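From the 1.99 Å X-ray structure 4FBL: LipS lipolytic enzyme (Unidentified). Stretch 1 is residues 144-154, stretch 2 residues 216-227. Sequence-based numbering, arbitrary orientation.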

ATOM      1  N   ARG C 144      19.937  12.897  -0.340  1.00 25.53           N
ATOM      2  CA  ARG C 144      20.847  12.259  -1.201  1.00 23.33           C
ATOM      3  C   ARG C 144      20.770  12.833  -2.635  1.00 21.75           C
ATOM      4  O   ARG C 144      21.759  12.840  -3.380  1.00 20.08           O
ATOM      5  CB  ARG C 144      20.526  10.823  -1.219  1.00 24.31           C
ATOM      6  CG  ARG C 144      21.697  10.129  -1.838  1.00 34.16           C
ATOM      7  CD  ARG C 144      21.608   8.690  -1.386  1.00 47.35           C
ATOM      8  NE  ARG C 144      22.253   8.335  -0.117  1.00 52.55           N
ATOM      9  CZ  ARG C 144      22.472   7.067   0.258  1.00 55.27           C
ATOM     10  NH1 ARG C 144      22.096   6.033  -0.521  1.00 50.88           N
ATOM     11  NH2 ARG C 144      23.081   6.834   1.417  1.00 59.19           N
ATOM     12  N   PHE C 145      19.580  13.293  -3.030  1.00 18.94           N
ATOM     13  CA  PHE C 145      19.358  13.699  -4.428  1.00 17.71           C
ATOM     14  C   PHE C 145      19.431  15.197  -4.566  1.00 18.78           C
ATOM     15  O   PHE C 145      18.915  15.925  -3.724  1.00 18.96           O
ATOM     16  CB  PHE C 145      18.002  13.155  -4.939  1.00 15.68           C
ATOM     17  CG  PHE C 145      18.020  11.652  -5.114  1.00 15.33           C
ATOM     18  CD1 PHE C 145      18.537  11.094  -6.287  1.00 17.18           C
ATOM     19  CD2 PHE C 145      17.639  10.819  -4.080  1.00 17.46           C
ATOM     20  CE1 PHE C 145      18.658   9.673  -6.459  1.00 13.66           C
ATOM     21  CE2 PHE C 145      17.702   9.402  -4.258  1.00 16.82           C
ATOM     22  CZ  PHE C 145      18.189   8.874  -5.457  1.00 15.15           C
ATOM     23  N   ALA C 146      20.049  15.661  -5.627  1.00 17.85           N
ATOM     24  CA  ALA C 146      19.968  17.138  -5.962  1.00 18.54           C
ATOM     25  C   ALA C 146      18.616  17.520  -6.663  1.00 17.44           C
ATOM     26  O   ALA C 146      18.242  18.692  -6.749  1.00 20.92           O
ATOM     27  CB  ALA C 146      21.168  17.558  -6.871  1.00 17.18           C
ATOM     28  N   GLY C 147      17.872  16.556  -7.145  1.00 16.52           N
ATOM     29  CA  GLY C 147      16.632  16.854  -7.853  1.00 14.77           C
ATOM     30  C   GLY C 147      15.949  15.583  -8.344  1.00 16.11           C
ATOM     31  O   GLY C 147      16.599  14.542  -8.533  1.00 15.13           O
ATOM     32  N   ILE C 148      14.624  15.632  -8.531  1.00 15.20           N
ATOM     33  CA  ILE C 148      13.919  14.466  -9.057  1.00 16.49           C
ATOM     34  C   ILE C 148      12.934  14.948 -10.164  1.00 16.99           C
ATOM     35  O   ILE C 148      12.461  16.089 -10.112  1.00 15.58           O
ATOM     36  CB  ILE C 148      13.110  13.621  -7.958  1.00 15.24           C
ATOM     37  CG1 ILE C 148      12.177  14.536  -7.174  1.00 19.85           C
ATOM     38  CG2 ILE C 148      14.071  12.893  -6.963  1.00 17.24           C
ATOM     39  CD1 ILE C 148      10.921  13.853  -6.445  1.00 17.62           C
ATOM     40  N   MET C 149      12.620  14.029 -11.096  1.00 16.19           N
ATOM     41  CA  MET C 149      11.678  14.306 -12.180  1.00 17.10           C
ATOM     42  C   MET C 149      10.713  13.095 -12.307  1.00 17.98           C
ATOM     43  O   MET C 149      10.826  12.339 -13.209  1.00 16.68           O
ATOM     44  CB  MET C 149      12.484  14.470 -13.475  1.00 17.06           C
ATOM     45  CG  MET C 149      13.640  15.578 -13.331  1.00 18.29           C
ATOM     46  SD  MET C 149      15.232  14.769 -12.858  1.00 21.42           S
ATOM     47  CE  MET C 149      15.841  14.434 -14.475  1.00 14.13           C
ATOM     48  N   PRO C 150       9.775  12.923 -11.370  1.00 17.25           N
ATOM     49  CA  PRO C 150       8.793  11.852 -11.590  1.00 17.59           C
ATOM     50  C   PRO C 150       7.844  12.155 -12.795  1.00 17.28           C
ATOM     51  O   PRO C 150       7.322  13.260 -12.983  1.00 17.66           O
ATOM     52  CB  PRO C 150       8.069  11.787 -10.250  1.00 16.71           C
ATOM     53  CG  PRO C 150       8.114  13.260  -9.709  1.00 16.25           C
ATOM     54  CD  PRO C 150       9.419  13.825 -10.261  1.00 17.57           C
ATOM     55  N   ILE C 151       7.635  11.143 -13.613  1.00 17.82           N
ATOM     56  CA  ILE C 151       6.823  11.260 -14.802  1.00 16.83           C
ATOM     57  C   ILE C 151       5.608  10.331 -14.667  1.00 18.15           C
ATOM     58  O   ILE C 151       5.769   9.109 -14.590  1.00 17.04           O
ATOM     59  CB  ILE C 151       7.651  10.790 -16.016  1.00 15.57           C
ATOM     60  CG1 ILE C 151       8.952  11.639 -16.161  1.00 17.29           C
ATOM     61  CG2 ILE C 151       6.839  10.992 -17.295  1.00 17.97           C
ATOM     62  CD1 ILE C 151       9.950  11.098 -17.257  1.00 17.64           C
ATOM     63  N   ASN C 152       4.411  10.916 -14.697  1.00 18.37           N
ATOM     64  CA  ASN C 152       3.171  10.128 -14.535  1.00 18.99           C
ATOM     65  C   ASN C 152       3.207   9.100 -13.377  1.00 17.54           C
ATOM     66  O   ASN C 152       2.849   7.931 -13.542  1.00 17.34           O
ATOM     67  CB  ASN C 152       2.874   9.420 -15.869  1.00 20.24           C
ATOM     68  CG  ASN C 152       2.326  10.354 -16.888  1.00 19.61           C
ATOM     69  OD1 ASN C 152       1.727  11.377 -16.542  1.00 21.74           O
ATOM     70  ND2 ASN C 152       2.557  10.046 -18.182  1.00 16.78           N
ATOM     71  N   ALA C 153       3.690   9.551 -12.217  1.00 17.17           N
ATOM     72  CA  ALA C 153       4.063   8.676 -11.124  1.00 18.07           C
ATOM     73  C   ALA C 153       2.814   7.983 -10.542  1.00 18.12           C
ATOM     74  O   ALA C 153       1.825   8.651 -10.331  1.00 17.64           O
ATOM     75  CB  ALA C 153       4.764   9.487 -10.018  1.00 14.84           C
ATOM     76  N   ALA C 154       2.908   6.670 -10.318  1.00 17.41           N
ATOM     77  CA  ALA C 154       1.757   5.826  -9.953  1.00 18.07           C
ATOM     78  C   ALA C 154       1.642   5.690  -8.394  1.00 17.07           C
ATOM     79  O   ALA C 154       1.912   4.631  -7.795  1.00 18.01           O
ATOM     80  CB  ALA C 154       1.914   4.454 -10.607  1.00 16.65           C
ATOM     81  N   ARG C 216       8.481  14.303   3.516  1.00 21.35           N
ATOM     82  CA  ARG C 216       9.931  14.183   3.620  1.00 22.26           C
ATOM     83  C   ARG C 216      10.751  14.499   2.387  1.00 21.92           C
ATOM     84  O   ARG C 216      11.988  14.664   2.487  1.00 22.80           O
ATOM     85  CB  ARG C 216      10.272  12.781   3.975  1.00 23.37           C
ATOM     86  CG  ARG C 216      10.219  12.424   5.438  1.00 29.32           C
ATOM     87  CD  ARG C 216      10.462  10.957   5.381  1.00 37.44           C
ATOM     88  NE  ARG C 216      11.124  10.458   6.545  1.00 43.35           N
ATOM     89  CZ  ARG C 216      12.332   9.911   6.632  1.00 40.75           C
ATOM     90  NH1 ARG C 216      13.169   9.737   5.615  1.00 30.93           N
ATOM     91  NH2 ARG C 216      12.667   9.507   7.847  1.00 42.78           N
ATOM     92  N   VAL C 217      10.106  14.597   1.235  1.00 22.09           N
ATOM     93  CA  VAL C 217      10.846  14.953  -0.004  1.00 22.00           C
ATOM     94  C   VAL C 217      11.139  16.447   0.031  1.00 23.88           C
ATOM     95  O   VAL C 217      10.199  17.207   0.142  1.00 22.21           O
ATOM     96  CB  VAL C 217      10.030  14.694  -1.288  1.00 22.42           C
ATOM     97  CG1 VAL C 217      10.821  15.163  -2.495  1.00 21.17           C
ATOM     98  CG2 VAL C 217       9.675  13.199  -1.410  1.00 15.83           C
ATOM     99  N   LYS C 218      12.422  16.824  -0.039  1.00 23.66           N
ATOM    100  CA  LYS C 218      12.865  18.213   0.136  1.00 26.92           C
ATOM    101  C   LYS C 218      13.639  18.678  -1.093  1.00 24.70           C
ATOM    102  O   LYS C 218      13.819  19.841  -1.237  1.00 24.27           O
ATOM    103  CB  LYS C 218      13.869  18.375   1.350  1.00 27.89           C
ATOM    104  CG  LYS C 218      13.252  18.353   2.800  1.00 35.91           C
ATOM    105  CD  LYS C 218      12.511  19.715   3.265  1.00 44.44           C
ATOM    106  CE  LYS C 218      11.768  19.603   4.655  1.00 46.01           C
ATOM    107  NZ  LYS C 218      10.931  18.321   4.745  1.00 39.24           N
ATOM    108  N   CYS C 219      14.206  17.787  -1.906  1.00 23.86           N
ATOM    109  CA  CYS C 219      14.993  18.283  -3.038  1.00 22.88           C
ATOM    110  C   CYS C 219      14.113  18.970  -4.092  1.00 22.89           C
ATOM    111  O   CYS C 219      12.921  18.731  -4.147  1.00 20.43           O
ATOM    112  CB  CYS C 219      15.794  17.147  -3.706  1.00 23.88           C
ATOM    113  SG  CYS C 219      14.725  15.774  -4.375  1.00 25.61           S
ATOM    114  N   PRO C 220      14.717  19.784  -4.984  1.00 21.78           N
ATOM    115  CA  PRO C 220      14.012  20.311  -6.169  1.00 22.19           C
ATOM    116  C   PRO C 220      13.260  19.240  -7.001  1.00 20.96           C
ATOM    117  O   PRO C 220      13.726  18.125  -7.139  1.00 20.45           O
ATOM    118  CB  PRO C 220      15.126  20.993  -6.980  1.00 22.12           C
ATOM    119  CG  PRO C 220      16.107  21.396  -5.980  1.00 21.95           C
ATOM    120  CD  PRO C 220      16.089  20.297  -4.894  1.00 22.92           C
ATOM    121  N   ALA C 221      12.070  19.556  -7.511  1.00 21.10           N
ATOM    122  CA  ALA C 221      11.256  18.550  -8.194  1.00 21.72           C
ATOM    123  C   ALA C 221      10.657  19.169  -9.466  1.00 22.44           C
ATOM    124  O   ALA C 221      10.155  20.287  -9.385  1.00 23.99           O
ATOM    125  CB  ALA C 221      10.161  17.975  -7.289  1.00 19.16           C
ATOM    126  N   LEU C 222      10.769  18.426 -10.596  1.00 21.04           N
ATOM    127  CA  LEU C 222      10.049  18.666 -11.810  1.00 20.52           C
ATOM    128  C   LEU C 222       9.068  17.512 -11.975  1.00 19.72           C
ATOM    129  O   LEU C 222       9.453  16.378 -12.326  1.00 19.18           O
ATOM    130  CB  LEU C 222      11.014  18.773 -13.013  1.00 20.68           C
ATOM    131  CG  LEU C 222      10.416  18.972 -14.408  1.00 21.49           C
ATOM    132  CD1 LEU C 222       9.471  20.227 -14.531  1.00 22.04           C
ATOM    133  CD2 LEU C 222      11.512  18.996 -15.494  1.00 15.51           C
ATOM    134  N   ILE C 223       7.792  17.805 -11.709  1.00 20.21           N
ATOM    135  CA  ILE C 223       6.759  16.757 -11.723  1.00 20.08           C
ATOM    136  C   ILE C 223       6.109  16.846 -13.089  1.00 21.10           C
ATOM    137  O   ILE C 223       5.504  17.864 -13.429  1.00 21.57           O
ATOM    138  CB  ILE C 223       5.717  17.001 -10.596  1.00 21.55           C
ATOM    139  CG1 ILE C 223       6.424  17.106  -9.245  1.00 22.29           C
ATOM    140  CG2 ILE C 223       4.644  15.854 -10.558  1.00 16.99           C
ATOM    141  CD1 ILE C 223       5.915  18.251  -8.342  1.00 22.76           C
ATOM    142  N   ILE C 224       6.236  15.770 -13.856  1.00 22.05           N
ATOM    143  CA  ILE C 224       5.788  15.755 -15.248  1.00 21.99           C
ATOM    144  C   ILE C 224       4.579  14.860 -15.336  1.00 22.66           C
ATOM    145  O   ILE C 224       4.677  13.711 -14.984  1.00 22.90           O
ATOM    146  CB  ILE C 224       6.932  15.205 -16.174  1.00 21.94           C
ATOM    147  CG1 ILE C 224       8.140  16.138 -15.998  1.00 21.82           C
ATOM    148  CG2 ILE C 224       6.443  15.093 -17.665  1.00 17.88           C
ATOM    149  CD1 ILE C 224       9.383  15.778 -16.861  1.00 23.51           C
ATOM    150  N   GLN C 225       3.463  15.396 -15.799  1.00 22.70           N
ATOM    151  CA  GLN C 225       2.208  14.638 -15.805  1.00 25.14           C
ATOM    152  C   GLN C 225       1.445  14.867 -17.126  1.00 24.95           C
ATOM    153  O   GLN C 225       1.269  15.999 -17.522  1.00 25.99           O
ATOM    154  CB  GLN C 225       1.293  15.053 -14.616  1.00 24.03           C
ATOM    155  CG  GLN C 225       0.368  13.925 -14.046  1.00 24.98           C
ATOM    156  CD  GLN C 225       1.076  12.845 -13.131  1.00 28.94           C
ATOM    157  OE1 GLN C 225       0.627  11.706 -13.112  1.00 29.32           O
ATOM    158  NE2 GLN C 225       2.219  13.179 -12.471  1.00 24.66           N
ATOM    159  N   SER C 226       0.967  13.789 -17.743  1.00 25.19           N
ATOM    160  CA  SER C 226       0.123  13.866 -18.869  1.00 26.59           C
ATOM    161  C   SER C 226      -1.288  14.321 -18.448  1.00 28.76           C
ATOM    162  O   SER C 226      -1.908  13.827 -17.441  1.00 25.99           O
ATOM    163  CB  SER C 226       0.012  12.521 -19.547  1.00 26.84           C
ATOM    164  OG  SER C 226       1.189  12.080 -20.208  1.00 23.72           O
ATOM    165  N   ARG C 227      -1.788  15.271 -19.230  1.00 29.36           N
ATOM    166  CA  ARG C 227      -3.050  15.909 -18.933  1.00 31.74           C
ATOM    167  C   ARG C 227      -4.135  14.871 -19.146  1.00 31.33           C
ATOM    168  O   ARG C 227      -5.104  14.850 -18.463  1.00 32.82           O
ATOM    169  CB  ARG C 227      -3.223  17.187 -19.797  1.00 31.84           C
ATOM    170  CG  ARG C 227      -4.476  17.840 -19.646  1.00 32.88           C
ATOM    171  CD  ARG C 227      -4.403  18.879 -18.546  1.00 37.12           C
ATOM    172  NE  ARG C 227      -3.579  20.036 -18.911  1.00 32.45           N
ATOM    173  CZ  ARG C 227      -3.383  21.076 -18.101  1.00 30.99           C
ATOM    174  NH1 ARG C 227      -3.978  21.154 -16.916  1.00 29.66           N
ATOM    175  NH2 ARG C 227      -2.601  22.064 -18.477  1.00 34.53           N
TER
HETATM  176  O   HOH W   1       4.641  12.382 -11.852  1.00 21.95           O

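At the apolar centre, M149 CG lies 4.1 Å from L222 CB, and I151 CG1 lies 4.1 Å from I224 CB. P150 CG reaches I223 CG1 at 4.2 Å, and I148 CG1 sits 4.0 Å from A221 CB. I148, with chi1 in p and chi2 in t, also touches the residues before the second strand: its CG2 is 3.9 Å from C219 SG and its CD1 4.2 Å from V217 CG1. C219 points toward the first stretch, its CB 3.4 Å from F145 O and its SG 4.2 Å from F145 CB, while the end of the F145 side chain leads away.

Two neighbouring parallel strands, 147-151 and 221-226, form this contact; their directions differ by 6°, their axes approach to 4.8 Å, and together the stretches bury 678 Å². Because the strands run side by side, most side chains leave sideways and meet their register partners flank to flank. The backbone ladder holds these pairs in register. I148 N donates to P220 O (3.0 Å), and L222 N donates to I148 O (2.9 Å), so I148 uses both its amide and its carbonyl around A221, the parallel pattern. Further along, I224 N donates to P150 O (2.9 Å) and N152 N to I224 O (2.8 Å), bracketing the bridge between I151 and I224. Between these pairs the ladder is interrupted: P150, a proline, has no amide hydrogen to offer L222 O. L222 O has no hydrogen-bonding partner in the model; it lies 3.3 Å from P150 CD and accepts a short CA-H...O contact from M149 CA at 3.0 Å. A similar contact joins I151 CA to I224 O at 3.3 Å.

At the polar edge the first strand has ended, and the side chain of N152 takes over from the backbone. N152, with phi/psi of 46/46, accepts at OD1 from S226 N (2.8 Å) and donates from ND2 to S226 OG (3.2 Å), so one amide group engages both backbone and side chain of a single residue. Q225 has its CA-to-CB bond directed away, yet its end comes nearer, bringing OE1 to 3.3 Å from N152 CA. Water 1 fills the corner: it accepts from A153 N (3.0 Å), accepts a weak bond from Q225 NE2 (2.6 Å) and donates a weak one to P150 O (3.0 Å), linking the turn after the first strand to the side chain of Q225.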